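Local coordinates for protein amine Dehydrogenase (Pseudomonas putida, PDB 1JMX) that serves, probably, as the beta-propeller subunit of a quinohemoprotein amine dehydrogenase, a heme c-containing enzyme that oxidatively deaminates primary amines, at residues A48-D53 with P202-R207. Residues are numbered along the deposited sequence; the frame is centred on the assembly and turned at random.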
loop_
_atom_site.group_PDB
_atom_site.type_symbol
_atom_site.label_atom_id
_atom_site.label_comp_id
_atom_site.label_asym_id
_atom_site.label_seq_id
_atom_site.Cartn_x
_atom_site.Cartn_y
_atom_site.Cartn_z
ATOM N N ALA B 48 -21.123 12.249 13.104
ATOM C CA ALA B 48 -22.259 13.022 13.599
ATOM C C ALA B 48 -21.959 13.978 14.745
ATOM O O ALA B 48 -21.000 13.798 15.503
ATOM C CB ALA B 48 -23.397 12.088 14.004
ATOM N N MET B 49 -22.790 15.015 14.831
ATOM C CA MET B 49 -22.724 16.027 15.882
ATOM C C MET B 49 -24.147 16.464 16.202
ATOM O O MET B 49 -24.965 16.646 15.302
ATOM C CB MET B 49 -21.911 17.247 15.455
ATOM C CG MET B 49 -20.410 17.038 15.462
ATOM S SD MET B 49 -19.515 18.598 15.405
ATOM C CE MET B 49 -19.311 18.822 13.679
ATOM N N MET B 50 -24.442 16.592 17.491
ATOM C CA MET B 50 -25.756 17.012 17.959
ATOM C C MET B 50 -25.963 18.513 17.829
ATOM O O MET B 50 -25.060 19.299 18.119
ATOM C CB MET B 50 -25.944 16.601 19.419
ATOM C CG MET B 50 -26.122 15.116 19.613
ATOM S SD MET B 50 -27.468 14.505 18.595
ATOM C CE MET B 50 -28.875 15.238 19.425
ATOM N N ALA B 51 -27.151 18.906 17.381
ATOM C CA ALA B 51 -27.487 20.323 17.235
ATOM C C ALA B 51 -27.836 20.852 18.622
ATOM O O ALA B 51 -28.153 20.072 19.518
ATOM C CB ALA B 51 -28.668 20.501 16.291
ATOM N N PRO B 52 -27.793 22.185 18.814
ATOM C CA PRO B 52 -28.107 22.806 20.104
ATOM C C PRO B 52 -29.496 22.449 20.673
ATOM O O PRO B 52 -29.783 22.731 21.835
ATOM C CB PRO B 52 -28.001 24.302 19.791
ATOM C CG PRO B 52 -26.986 24.349 18.708
ATOM C CD PRO B 52 -27.411 23.214 17.829
ATOM N N ASP B 53 -30.354 21.841 19.858
ATOM C CA ASP B 53 -31.683 21.462 20.303
ATOM C C ASP B 53 -31.715 20.126 21.055
ATOM O O ASP B 53 -32.767 19.715 21.545
ATOM C CB ASP B 53 -32.669 21.445 19.120
ATOM C CG ASP B 53 -32.317 20.407 18.050
ATOM O OD1 ASP B 53 -33.051 20.330 17.041
ATOM O OD2 ASP B 53 -31.320 19.669 18.200
ATOM N N PRO B 202 -14.530 15.054 15.919
ATOM C CA PRO B 202 -14.956 16.310 16.546
ATOM C C PRO B 202 -15.777 15.993 17.804
ATOM O O PRO B 202 -17.013 15.959 17.767
ATOM C CB PRO B 202 -15.808 16.957 15.452
ATOM C CG PRO B 202 -16.470 15.768 14.820
ATOM C CD PRO B 202 -15.338 14.768 14.716
ATOM N N HIS B 203 -15.078 15.727 18.905
ATOM C CA HIS B 203 -15.727 15.399 20.168
ATOM C C HIS B 203 -16.572 16.553 20.698
ATOM O O HIS B 203 -16.145 17.706 20.704
ATOM C CB HIS B 203 -14.701 15.081 21.267
ATOM C CG HIS B 203 -13.586 14.173 20.846
ATOM N ND1 HIS B 203 -13.735 12.808 20.743
ATOM C CD2 HIS B 203 -12.283 14.427 20.596
ATOM C CE1 HIS B 203 -12.571 12.259 20.454
ATOM N NE2 HIS B 203 -11.674 13.222 20.360
ATOM N N GLN B 204 -17.777 16.222 21.142
ATOM C CA GLN B 204 -18.661 17.194 21.761
ATOM C C GLN B 204 -18.604 16.769 23.232
ATOM O O GLN B 204 -19.525 16.145 23.757
ATOM C CB GLN B 204 -20.080 17.094 21.189
ATOM C CG GLN B 204 -20.180 17.583 19.748
ATOM C CD GLN B 204 -21.610 17.679 19.250
ATOM O OE1 GLN B 204 -22.396 16.745 19.390
ATOM N NE2 GLN B 204 -21.951 18.816 18.653
ATOM N N SER B 205 -17.468 17.059 23.861
ATOM C CA SER B 205 -17.221 16.678 25.251
ATOM C C SER B 205 -17.823 17.612 26.293
ATOM O O SER B 205 -18.099 18.782 26.007
ATOM C CB SER B 205 -15.714 16.543 25.498
ATOM O OG SER B 205 -15.070 17.796 25.395
ATOM N N PRO B 206 -18.026 17.104 27.531
ATOM C CA PRO B 206 -18.597 17.895 28.630
ATOM C C PRO B 206 -17.864 19.220 28.908
ATOM O O PRO B 206 -18.466 20.167 29.423
ATOM C CB PRO B 206 -18.504 16.933 29.820
ATOM C CG PRO B 206 -18.736 15.599 29.175
ATOM C CD PRO B 206 -17.857 15.693 27.941
ATOM N N ARG B 207 -16.582 19.293 28.542
ATOM C CA ARG B 207 -15.779 20.503 28.757
ATOM C C ARG B 207 -16.044 21.623 27.736
ATOM O O ARG B 207 -15.508 22.722 27.873
ATOM C CB ARG B 207 -14.280 20.167 28.788
ATOM C CG ARG B 207 -13.900 19.017 29.732
ATOM C CD ARG B 207 -12.398 18.990 30.039
ATOM N NE ARG B 207 -12.008 20.102 30.911
ATOM C CZ ARG B 207 -11.092 21.023 30.604
ATOM N NH1 ARG B 207 -10.454 20.972 29.445
ATOM N NH2 ARG B 207 -10.819 22.007 31.457
#
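Gln204 reaches Met50 because its chain runs extended beyond CG (chi2 -171°), carrying the terminal amide to the strand edge, while Met49, with CG beside its own backbone N and the chain extended at the next bond, carries its sulfur out to Pro202. The amide grips Met50 at both backbone polar groups. Met50 N donates to Gln204 OE1 at 2.8 Å, with an N-H...O angle of 157° and the donor tilted from the plane of the side-chain carbonyl. In return, Gln204 NE2 gives a straighter bond (164°) to Met50 O at 3.2 Å; it lies in that carbonyl's plane, on a lone pair, and the acceptor sits close to the plane of the amide. Two bonds to one residue fix the amide's rotation. Met49 crosses the glutamine at about a right angle, its CB 3.6 Å from Gln204 NE2, and its SD meets Pro202 CB at 4.1 Å. Met50 brings its CB to 3.6 Å from Gln204 OE1 before its side chain turns away towards Phe347. Were Gln204 cut back to an alanine, the N-H and carbonyl of Met50 would probably lose these mates, and the segments would be joined mainly by the Met49–Pro202 touch. Met49 pairs with Tyr58 of strand 56-61, so the glutamine occupies the other edge of strand 47-50, bridging from the loop before strand 209-218 to the innermost strand of another blade near the centre of a seven-bladed beta-propeller.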